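Local coordinates for protein homospermidine synthase (Legionella pneumophila subsp. pneumophila str. Philadelphia 1, PDB 2PH5) that binds NAD and probably catalyses homospermidine synthesis, with a Rossmann-type domain joined to a saccharopine dehydrogenase-like C-terminal domain, at residues Ile331-Ser336 / Lys340-Asn345; Leu194-Gly199 / Leu311-Thr316; Met275-Thr280 / Lys448-Leu453. All coordinates share one frame; numbering follows the deposited sequence.

Contact 1 of 3, residues Ile331-Ser336 / Lys340-Asn345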
loop_
_atom_site.group_PDB
_atom_site.type_symbol
_atom_site.label_atom_id
_atom_site.label_comp_id
_atom_site.label_asym_id
_atom_site.label_seq_id
_atom_site.Cartn_x
_atom_site.Cartn_y
_atom_site.Cartn_z
ATOM N N ILE A 331 1.752 -6.707 1.829
ATOM C CA ILE A 331 2.650 -6.148 2.832
ATOM C C ILE A 331 1.859 -5.184 3.728
ATOM O O ILE A 331 1.999 -5.209 4.952
ATOM C CB ILE A 331 3.818 -5.414 2.143
ATOM C CG1 ILE A 331 4.759 -6.452 1.513
ATOM C CG2 ILE A 331 4.544 -4.518 3.133
ATOM C CD1 ILE A 331 5.749 -5.873 0.526
ATOM N N PHE A 332 1.022 -4.348 3.115
ATOM C CA PHE A 332 0.202 -3.398 3.865
ATOM C C PHE A 332 -0.633 -4.147 4.910
ATOM O O PHE A 332 -0.678 -3.752 6.080
ATOM C CB PHE A 332 -0.696 -2.607 2.899
ATOM C CG PHE A 332 -1.657 -1.660 3.577
ATOM C CD1 PHE A 332 -2.897 -2.110 4.036
ATOM C CD2 PHE A 332 -1.332 -0.312 3.741
ATOM C CE1 PHE A 332 -3.803 -1.234 4.646
ATOM C CE2 PHE A 332 -2.234 0.571 4.353
ATOM C CZ PHE A 332 -3.470 0.106 4.804
ATOM N N GLU A 333 -1.271 -5.238 4.484
ATOM C CA GLU A 333 -2.101 -6.060 5.363
ATOM C C GLU A 333 -1.258 -6.764 6.437
ATOM O O GLU A 333 -1.722 -6.963 7.561
ATOM C CB GLU A 333 -2.881 -7.082 4.518
ATOM C CG GLU A 333 -3.672 -8.127 5.293
ATOM C CD GLU A 333 -4.484 -9.048 4.376
ATOM O OE1 GLU A 333 -3.904 -9.620 3.424
ATOM O OE2 GLU A 333 -5.710 -9.205 4.607
ATOM N N LEU A 334 -0.021 -7.118 6.081
ATOM C CA LEU A 334 0.930 -7.787 6.978
ATOM C C LEU A 334 1.218 -6.877 8.165
ATOM O O LEU A 334 1.092 -7.285 9.319
ATOM C CB LEU A 334 2.242 -8.063 6.237
ATOM C CG LEU A 334 3.251 -9.127 6.704
ATOM C CD1 LEU A 334 4.653 -8.552 6.539
ATOM C CD2 LEU A 334 3.015 -9.565 8.132
ATOM N N LYS A 335 1.612 -5.639 7.871
ATOM C CA LYS A 335 1.905 -4.654 8.908
ATOM C C LYS A 335 0.630 -4.403 9.700
ATOM O O LYS A 335 0.666 -4.278 10.924
ATOM C CB LYS A 335 2.374 -3.332 8.290
ATOM C CG LYS A 335 3.670 -3.416 7.520
ATOM C CD LYS A 335 3.950 -2.125 6.786
ATOM C CE LYS A 335 5.286 -2.222 6.075
ATOM N NZ LYS A 335 5.641 -1.003 5.288
ATOM N N SER A 336 -0.489 -4.319 8.983
ATOM C CA SER A 336 -1.799 -4.098 9.586
ATOM C C SER A 336 -2.110 -5.198 10.606
ATOM O O SER A 336 -2.806 -4.959 11.592
ATOM C CB SER A 336 -2.876 -4.076 8.496
ATOM O OG SER A 336 -4.176 -3.926 9.039
ATOM N N LYS A 340 2.047 -10.194 11.724
ATOM C CA LYS A 340 1.558 -11.567 11.772
ATOM C C LYS A 340 1.215 -11.945 10.337
ATOM O O LYS A 340 0.275 -11.398 9.759
ATOM C CB LYS A 340 0.268 -11.655 12.589
ATOM C CG LYS A 340 0.341 -12.433 13.876
ATOM C CD LYS A 340 0.985 -11.607 14.971
ATOM C CE LYS A 340 0.364 -11.951 16.323
ATOM N NZ LYS A 340 0.325 -13.427 16.548
ATOM N N PRO A 341 1.962 -12.882 9.745
ATOM C CA PRO A 341 1.678 -13.286 8.367
ATOM C C PRO A 341 0.285 -13.885 8.189
ATOM O O PRO A 341 -0.216 -14.601 9.059
ATOM C CB PRO A 341 2.801 -14.278 8.057
ATOM C CG PRO A 341 3.164 -14.824 9.404
ATOM C CD PRO A 341 3.131 -13.601 10.276
ATOM N N GLN A 342 -0.339 -13.560 7.060
ATOM C CA GLN A 342 -1.674 -14.048 6.727
ATOM C C GLN A 342 -1.684 -15.569 6.819
ATOM O O GLN A 342 -0.676 -16.218 6.548
ATOM C CB GLN A 342 -2.053 -13.633 5.300
ATOM C CG GLN A 342 -2.283 -12.142 5.062
ATOM C CD GLN A 342 -1.051 -11.400 4.561
ATOM O OE1 GLN A 342 -1.166 -10.456 3.775
ATOM N NE2 GLN A 342 0.128 -11.812 5.020
ATOM N N ASN A 343 -2.823 -16.140 7.191
ATOM C CA ASN A 343 -2.918 -17.590 7.304
ATOM C C ASN A 343 -2.949 -18.270 5.933
ATOM O O ASN A 343 -2.896 -19.500 5.842
ATOM C CB ASN A 343 -4.161 -17.982 8.114
ATOM C CG ASN A 343 -4.090 -17.500 9.554
ATOM O OD1 ASN A 343 -3.027 -17.547 10.183
ATOM N ND2 ASN A 343 -5.222 -17.048 10.090
ATOM N N LYS A 344 -3.008 -17.474 4.869
ATOM C CA LYS A 344 -3.060 -18.033 3.525
ATOM C C LYS A 344 -2.070 -17.363 2.565
ATOM O O LYS A 344 -1.858 -16.157 2.628
ATOM C CB LYS A 344 -4.486 -17.899 2.992
ATOM C CG LYS A 344 -4.950 -19.061 2.168
ATOM C CD LYS A 344 -4.158 -19.138 0.876
ATOM C CE LYS A 344 -4.054 -20.575 0.371
ATOM N NZ LYS A 344 -3.203 -21.413 1.276
ATOM N N ASN A 345 -1.456 -18.156 1.689
ATOM C CA ASN A 345 -0.514 -17.635 0.700
ATOM C C ASN A 345 -0.979 -18.038 -0.696
ATOM O O ASN A 345 -1.582 -19.097 -0.880
ATOM C CB ASN A 345 0.896 -18.191 0.911
ATOM C CG ASN A 345 1.624 -17.521 2.048
ATOM O OD1 ASN A 345 1.427 -16.342 2.311
ATOM N ND2 ASN A 345 2.493 -18.262 2.713
#

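Contact 2 of 3, residues Leu194-Gly199 / Leu311-Thr316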
loop_
_atom_site.group_PDB
_atom_site.type_symbol
_atom_site.label_atom_id
_atom_site.label_comp_id
_atom_site.label_asym_id
_atom_site.label_seq_id
_atom_site.Cartn_x
_atom_site.Cartn_y
_atom_site.Cartn_z
ATOM N N LEU A 194 37.560 -0.544 -11.856
ATOM C CA LEU A 194 36.778 0.032 -12.943
ATOM C C LEU A 194 35.590 0.786 -12.363
ATOM O O LEU A 194 35.204 1.833 -12.873
ATOM C CB LEU A 194 36.263 -1.058 -13.887
ATOM C CG LEU A 194 35.208 -0.584 -14.899
ATOM C CD1 LEU A 194 35.810 0.458 -15.811
ATOM C CD2 LEU A 194 34.686 -1.756 -15.703
ATOM N N ALA A 195 35.010 0.258 -11.289
ATOM C CA ALA A 195 33.863 0.921 -10.674
ATOM C C ALA A 195 34.274 2.269 -10.104
ATOM O O ALA A 195 33.574 3.267 -10.274
ATOM C CB ALA A 195 33.265 0.043 -9.577
HETATM N N MSE A 196 35.415 2.295 -9.429
HETATM C CA MSE A 196 35.903 3.525 -8.834
HETATM C C MSE A 196 36.335 4.541 -9.890
HETATM O O MSE A 196 35.996 5.719 -9.800
HETATM C CB MSE A 196 37.071 3.227 -7.909
HETATM C CG MSE A 196 37.669 4.469 -7.286
HETATM SE SE MSE A 196 39.416 4.107 -6.552
HETATM C CE MSE A 196 40.420 4.384 -8.190
ATOM N N THR A 197 37.080 4.086 -10.892
ATOM C CA THR A 197 37.544 4.977 -11.946
ATOM C C THR A 197 36.364 5.603 -12.688
ATOM O O THR A 197 36.495 6.678 -13.275
ATOM C CB THR A 197 38.507 4.234 -12.933
ATOM O OG1 THR A 197 38.851 5.094 -14.024
ATOM C CG2 THR A 197 37.875 2.978 -13.470
ATOM N N LEU A 198 35.207 4.944 -12.640
ATOM C CA LEU A 198 33.996 5.461 -13.285
ATOM C C LEU A 198 33.142 6.359 -12.381
ATOM O O LEU A 198 32.129 6.896 -12.824
ATOM C CB LEU A 198 33.140 4.308 -13.816
ATOM C CG LEU A 198 33.439 3.854 -15.247
ATOM C CD1 LEU A 198 34.934 3.913 -15.527
ATOM C CD2 LEU A 198 32.902 2.456 -15.442
ATOM N N GLY A 199 33.536 6.511 -11.119
ATOM C CA GLY A 199 32.795 7.379 -10.211
ATOM C C GLY A 199 31.517 6.836 -9.595
ATOM O O GLY A 199 30.688 7.591 -9.080
ATOM N N LEU A 311 40.780 0.401 3.416
ATOM C CA LEU A 311 39.881 0.539 2.281
ATOM C C LEU A 311 40.038 1.908 1.652
ATOM O O LEU A 311 40.160 2.919 2.345
ATOM C CB LEU A 311 38.419 0.334 2.690
ATOM C CG LEU A 311 37.680 1.495 3.352
ATOM C CD1 LEU A 311 36.218 1.124 3.536
ATOM C CD2 LEU A 311 38.330 1.818 4.689
ATOM N N LEU A 312 40.039 1.922 0.325
ATOM C CA LEU A 312 40.171 3.149 -0.439
ATOM C C LEU A 312 38.825 3.475 -1.082
ATOM O O LEU A 312 38.353 4.608 -1.012
ATOM C CB LEU A 312 41.231 2.964 -1.523
ATOM C CG LEU A 312 42.575 2.415 -1.036
ATOM C CD1 LEU A 312 43.497 2.162 -2.229
ATOM C CD2 LEU A 312 43.210 3.402 -0.066
ATOM N N TYR A 313 38.211 2.462 -1.690
ATOM C CA TYR A 313 36.934 2.620 -2.371
ATOM C C TYR A 313 35.927 1.500 -2.146
ATOM O O TYR A 313 36.283 0.326 -2.007
ATOM C CB TYR A 313 37.153 2.739 -3.869
ATOM C CG TYR A 313 35.880 2.592 -4.663
ATOM C CD1 TYR A 313 34.940 3.624 -4.708
ATOM C CD2 TYR A 313 35.629 1.429 -5.406
ATOM C CE1 TYR A 313 33.784 3.505 -5.485
ATOM C CE2 TYR A 313 34.479 1.300 -6.183
ATOM C CZ TYR A 313 33.570 2.341 -6.222
ATOM O OH TYR A 313 32.477 2.250 -7.043
ATOM N N ARG A 314 34.656 1.879 -2.162
ATOM C CA ARG A 314 33.571 0.942 -1.971
ATOM C C ARG A 314 32.261 1.682 -2.165
ATOM O O ARG A 314 32.008 2.693 -1.517
ATOM C CB ARG A 314 33.630 0.367 -0.564
ATOM C CG ARG A 314 32.505 -0.572 -0.229
ATOM C CD ARG A 314 32.389 -0.737 1.279
ATOM N NE ARG A 314 33.453 -1.563 1.831
ATOM C CZ ARG A 314 33.803 -1.569 3.112
ATOM N NH1 ARG A 314 33.174 -0.784 3.976
ATOM N NH2 ARG A 314 34.775 -2.369 3.525
ATOM N N PRO A 315 31.418 1.199 -3.083
ATOM C CA PRO A 315 30.126 1.841 -3.336
ATOM C C PRO A 315 29.072 1.344 -2.357
ATOM O O PRO A 315 29.253 0.319 -1.702
ATOM C CB PRO A 315 29.813 1.417 -4.765
ATOM C CG PRO A 315 30.362 0.022 -4.802
ATOM C CD PRO A 315 31.707 0.174 -4.105
ATOM N N THR A 316 27.980 2.086 -2.245
ATOM C CA THR A 316 26.889 1.678 -1.377
ATOM C C THR A 316 26.054 0.732 -2.242
ATOM O O THR A 316 25.838 0.997 -3.428
ATOM C CB THR A 316 26.055 2.907 -0.917
ATOM O OG1 THR A 316 26.760 3.594 0.123
ATOM C CG2 THR A 316 24.683 2.485 -0.402
#

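Contact 3 of 3, residues Met275-Thr280 / Lys448-Leu453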
loop_
_atom_site.group_PDB
_atom_site.type_symbol
_atom_site.label_atom_id
_atom_site.label_comp_id
_atom_site.label_asym_id
_atom_site.label_seq_id
_atom_site.Cartn_x
_atom_site.Cartn_y
_atom_site.Cartn_z
HETATM N N MSE A 275 11.845 2.771 3.018
HETATM C CA MSE A 275 11.672 3.069 1.603
HETATM C C MSE A 275 12.904 3.818 1.086
HETATM O O MSE A 275 13.520 4.609 1.805
HETATM C CB MSE A 275 10.433 3.945 1.394
HETATM C CG MSE A 275 9.140 3.400 1.975
HETATM SE SE MSE A 275 8.645 1.677 1.254
HETATM C CE MSE A 275 8.141 2.221 -0.541
ATOM N N VAL A 276 13.263 3.570 -0.164
ATOM C CA VAL A 276 14.401 4.246 -0.766
ATOM C C VAL A 276 13.984 4.740 -2.147
ATOM O O VAL A 276 13.167 4.115 -2.825
ATOM C CB VAL A 276 15.614 3.305 -0.912
ATOM C CG1 VAL A 276 16.365 3.188 0.416
ATOM C CG2 VAL A 276 15.140 1.946 -1.370
ATOM N N ARG A 277 14.551 5.874 -2.543
ATOM C CA ARG A 277 14.276 6.498 -3.829
ATOM C C ARG A 277 15.177 5.897 -4.909
ATOM O O ARG A 277 16.394 5.997 -4.822
ATOM C CB ARG A 277 14.542 8.005 -3.743
ATOM C CG ARG A 277 13.622 8.764 -2.795
ATOM C CD ARG A 277 13.946 10.256 -2.742
ATOM N NE ARG A 277 12.948 10.987 -1.965
ATOM C CZ ARG A 277 12.985 11.161 -0.646
ATOM N NH1 ARG A 277 13.989 10.666 0.067
ATOM N NH2 ARG A 277 12.002 11.805 -0.032
ATOM N N SER A 278 14.583 5.278 -5.921
ATOM C CA SER A 278 15.364 4.690 -6.991
ATOM C C SER A 278 14.746 5.009 -8.356
ATOM O O SER A 278 13.857 5.858 -8.462
ATOM C CB SER A 278 15.488 3.179 -6.778
ATOM O OG SER A 278 16.436 2.604 -7.646
ATOM N N TRP A 279 15.200 4.326 -9.403
ATOM C CA TRP A 279 14.693 4.614 -10.736
ATOM C C TRP A 279 14.616 3.391 -11.633
ATOM O O TRP A 279 15.461 2.498 -11.563
ATOM C CB TRP A 279 15.589 5.656 -11.399
ATOM C CG TRP A 279 15.085 6.132 -12.712
ATOM C CD1 TRP A 279 14.237 7.172 -12.928
ATOM C CD2 TRP A 279 15.410 5.600 -14.003
ATOM N NE1 TRP A 279 14.013 7.334 -14.272
ATOM C CE2 TRP A 279 14.721 6.381 -14.958
ATOM C CE3 TRP A 279 16.215 4.542 -14.444
ATOM C CZ2 TRP A 279 14.815 6.140 -16.336
ATOM C CZ3 TRP A 279 16.308 4.302 -15.811
ATOM C CH2 TRP A 279 15.611 5.103 -16.740
ATOM N N THR A 280 13.607 3.385 -12.500
ATOM C CA THR A 280 13.382 2.295 -13.437
ATOM C C THR A 280 13.031 2.949 -14.783
ATOM O O THR A 280 12.370 3.980 -14.821
ATOM C CB THR A 280 12.225 1.391 -12.928
ATOM O OG1 THR A 280 12.447 0.044 -13.345
ATOM C CG2 THR A 280 10.876 1.875 -13.462
ATOM N N LYS A 448 15.770 15.823 -7.379
ATOM C CA LYS A 448 14.813 16.567 -8.181
ATOM C C LYS A 448 13.398 16.013 -8.104
ATOM O O LYS A 448 13.171 14.940 -7.542
ATOM C CB LYS A 448 15.279 16.646 -9.635
ATOM C CG LYS A 448 15.728 15.342 -10.229
ATOM C CD LYS A 448 16.992 15.561 -11.046
ATOM C CE LYS A 448 16.812 16.653 -12.092
ATOM N NZ LYS A 448 18.112 16.977 -12.745
ATOM N N ASN A 449 12.456 16.766 -8.671
ATOM C CA ASN A 449 11.036 16.417 -8.674
ATOM C C ASN A 449 10.542 16.319 -7.241
ATOM O O ASN A 449 9.472 15.773 -6.972
ATOM C CB ASN A 449 10.788 15.093 -9.394
ATOM C CG ASN A 449 11.222 15.133 -10.842
ATOM O OD1 ASN A 449 10.834 16.029 -11.595
ATOM N ND2 ASN A 449 12.030 14.152 -11.245
ATOM N N ARG A 450 11.342 16.859 -6.327
ATOM C CA ARG A 450 11.013 16.860 -4.912
ATOM C C ARG A 450 9.763 17.672 -4.654
ATOM O O ARG A 450 9.417 18.570 -5.424
ATOM C CB ARG A 450 12.167 17.450 -4.102
ATOM C CG ARG A 450 13.326 16.497 -3.860
ATOM C CD ARG A 450 13.008 15.531 -2.740
ATOM N NE ARG A 450 14.216 14.887 -2.247
ATOM C CZ ARG A 450 14.313 14.305 -1.058
ATOM N NH1 ARG A 450 15.447 13.742 -0.680
ATOM N NH2 ARG A 450 13.278 14.293 -0.237
ATOM N N GLY A 451 9.090 17.359 -3.556
ATOM C CA GLY A 451 7.886 18.084 -3.205
ATOM C C GLY A 451 8.216 19.244 -2.292
ATOM O O GLY A 451 9.377 19.459 -1.929
ATOM N N GLU A 452 7.190 20.001 -1.924
ATOM C CA GLU A 452 7.385 21.136 -1.039
ATOM C C GLU A 452 6.367 21.158 0.095
ATOM O O GLU A 452 6.467 21.987 1.002
ATOM C CB GLU A 452 7.315 22.440 -1.833
ATOM C CG GLU A 452 6.015 22.640 -2.581
ATOM C CD GLU A 452 6.012 23.907 -3.407
ATOM O OE1 GLU A 452 4.987 24.176 -4.070
ATOM O OE2 GLU A 452 7.033 24.632 -3.392
ATOM N N LEU A 453 5.393 20.248 0.049
ATOM C CA LEU A 453 4.376 20.181 1.098
ATOM C C LEU A 453 5.071 19.959 2.442
ATOM O O LEU A 453 4.774 20.635 3.434
ATOM C CB LEU A 453 3.380 19.044 0.827
ATOM C CG LEU A 453 2.403 19.166 -0.354
ATOM C CD1 LEU A 453 1.599 20.451 -0.222
ATOM C CD2 LEU A 453 3.162 19.140 -1.674
#

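Contact 1 of 3, residues Ile331-Ser336 / Lys340-Asn345
The helix-loop-strand connection from helix 325-336 to strand 344-347 turns back on itself here, setting L334 and E333 of the last turn against K340, P341 and Q342 of the returning chain. The backbones come nearest at L334 and P341, with 5.7 Å between their CA atoms. L334, with CG anti to the backbone N (chi1 -159°) and a second torsion away from the staggered positions, puts its CD2 methyl against the peptide joining K340 and P341. This methyl lies 3.7 Å from K340 O and 3.8 Å from P341 N, an apolar tip resting on a backbone unit. L334 also meets L236 of helix 228-236, so its isobutyl group is buried between helix 228-236 and the loop. E333 reaches across with its chain extended beyond CG, and E333 OE1 stands 3.4 Å from Q342 CG. Q342 is bent at its second torsion, and its amide group stands nearly perpendicular to the carboxylate, the two planes 87° apart; F222 of strand 221-224 packs on the same glutamine. The E333 carboxylate also has partners outside the two segments: OE1 forms a salt bridge with K217 NZ, and OE2 accepts a hydrogen bond from G220 N. Held at both oxygens, the carboxylate is restrained in rotation and probably stays ionised, leaving the glutamine to lie against a fixed charge.

Contact 2 of 3, residues Leu194-Gly199 / Leu311-Thr316
The Y313 ring lies between M196 CB on one face and its own chain on the other. M196 CB sits over the ring, 3.5 Å from the centroid of Y313 and 16° off the ring normal, a CH-pi contact. On the opposite face P315 N is 3.9 Å above the plane of the Y313 ring, displaced toward the rim. A195 comes in obliquely at the hydroxyl end, with A195 CB 3.5 Å from Y313 OH and 3.8 Å from Y313 CE2. A second flat group, the R314 guanidinium, has the CD1 methyl of L311 over one face. M196, a selenomethionine, runs its chain past the tyrosine in the opposite direction: CG is anti to the backbone N (chi1 178°), and the chain then bends at its third torsion. This leaves M196 SE 3.8 Å from Y313 CB and 5.1 Å from the Y313 centroid, an oblique Met-aromatic contact. The ring reaches the helix backbone as well, Y313 CE2 lying 3.5 Å from M196 N. The contact joins the C-terminal turn of helix 188-197 to the start of strand 311-322 in the mixed sheet of the saccharopine dehydrogenase-like C-terminal domain. L312 and Y313 both face L305 of the outermost strand 305-306, forming a classic beta bulge. At the helix end G199, with positive phi, completes a Schellman motif, and G199 N bonds to M196 O at 2.9 Å. The chain then leads into strand 202-213, the neighbour of 311-322, and on the way I200 O is hydrogen-bonded to Y313 OH. That bond satisfies the buried hydroxyl and holds the ring by its far end.

Contact 3 of 3, residues Met275-Thr280 / Lys448-Leu453
R277 CG lies beside the backbone N (chi1 -65°) and the chain runs straight to NE, out from strand 275-278, meeting the guanidinium of R450, whose chain begins in a similar way but is folded at chi2 (-79°), which turns its head back toward the strand. The two side chains cross at about a right angle, yet their flat ends lie face over face, the planes 32° apart. R450 CZ sits over the centre of the R277 group, with the two CZ atoms 3.4 Å apart; seen from R450, the overlap is shifted toward the rim. R277 NH1 and R450 NH1 are 3.5 Å apart, and R277 NH2 and R450 NH2 are modelled at 2.8 Å, a spacing too short to be taken literally; both pairs are donor against donor, with no hydrogen bond between them. The charge is met by acids: R277 NH2 makes a salt bridge with E456 OE2, and R277 NE makes another with E338 OE1 of the second subunit. R450 NH2 makes long, weak ion pairs with the same two glutamates, while R450 NE is held by P446 O. Shared carboxylates probably offset the like charges and let the faces approach. This is a stacked arginine pair at a subunit interface, bringing the loop after strand 436-442 up to the two-stranded antiparallel sheet 275-278/286-289.

Followed from the N terminus, the chain opens contact 2 at helix 188-197, then opens contact 3 at strand 275-278 before contact 2 closes at 311-316; these two loops therefore cross. Strand 311-322 leads straight into helix 325-336, where contact 1 opens; it closes across a gap of three residues. Contact 1 is thus in series with contact 2 and nested inside the long loop that contact 3 closes at 448-453. Contact 2 joins a helix to the mixed sheet, contact 1 ties a helix to the approach of a short parallel strand pair, and contact 3 brings the loop after strand 436-442 to strand 275-278. Contacts 1 and 3 also touch the second subunit.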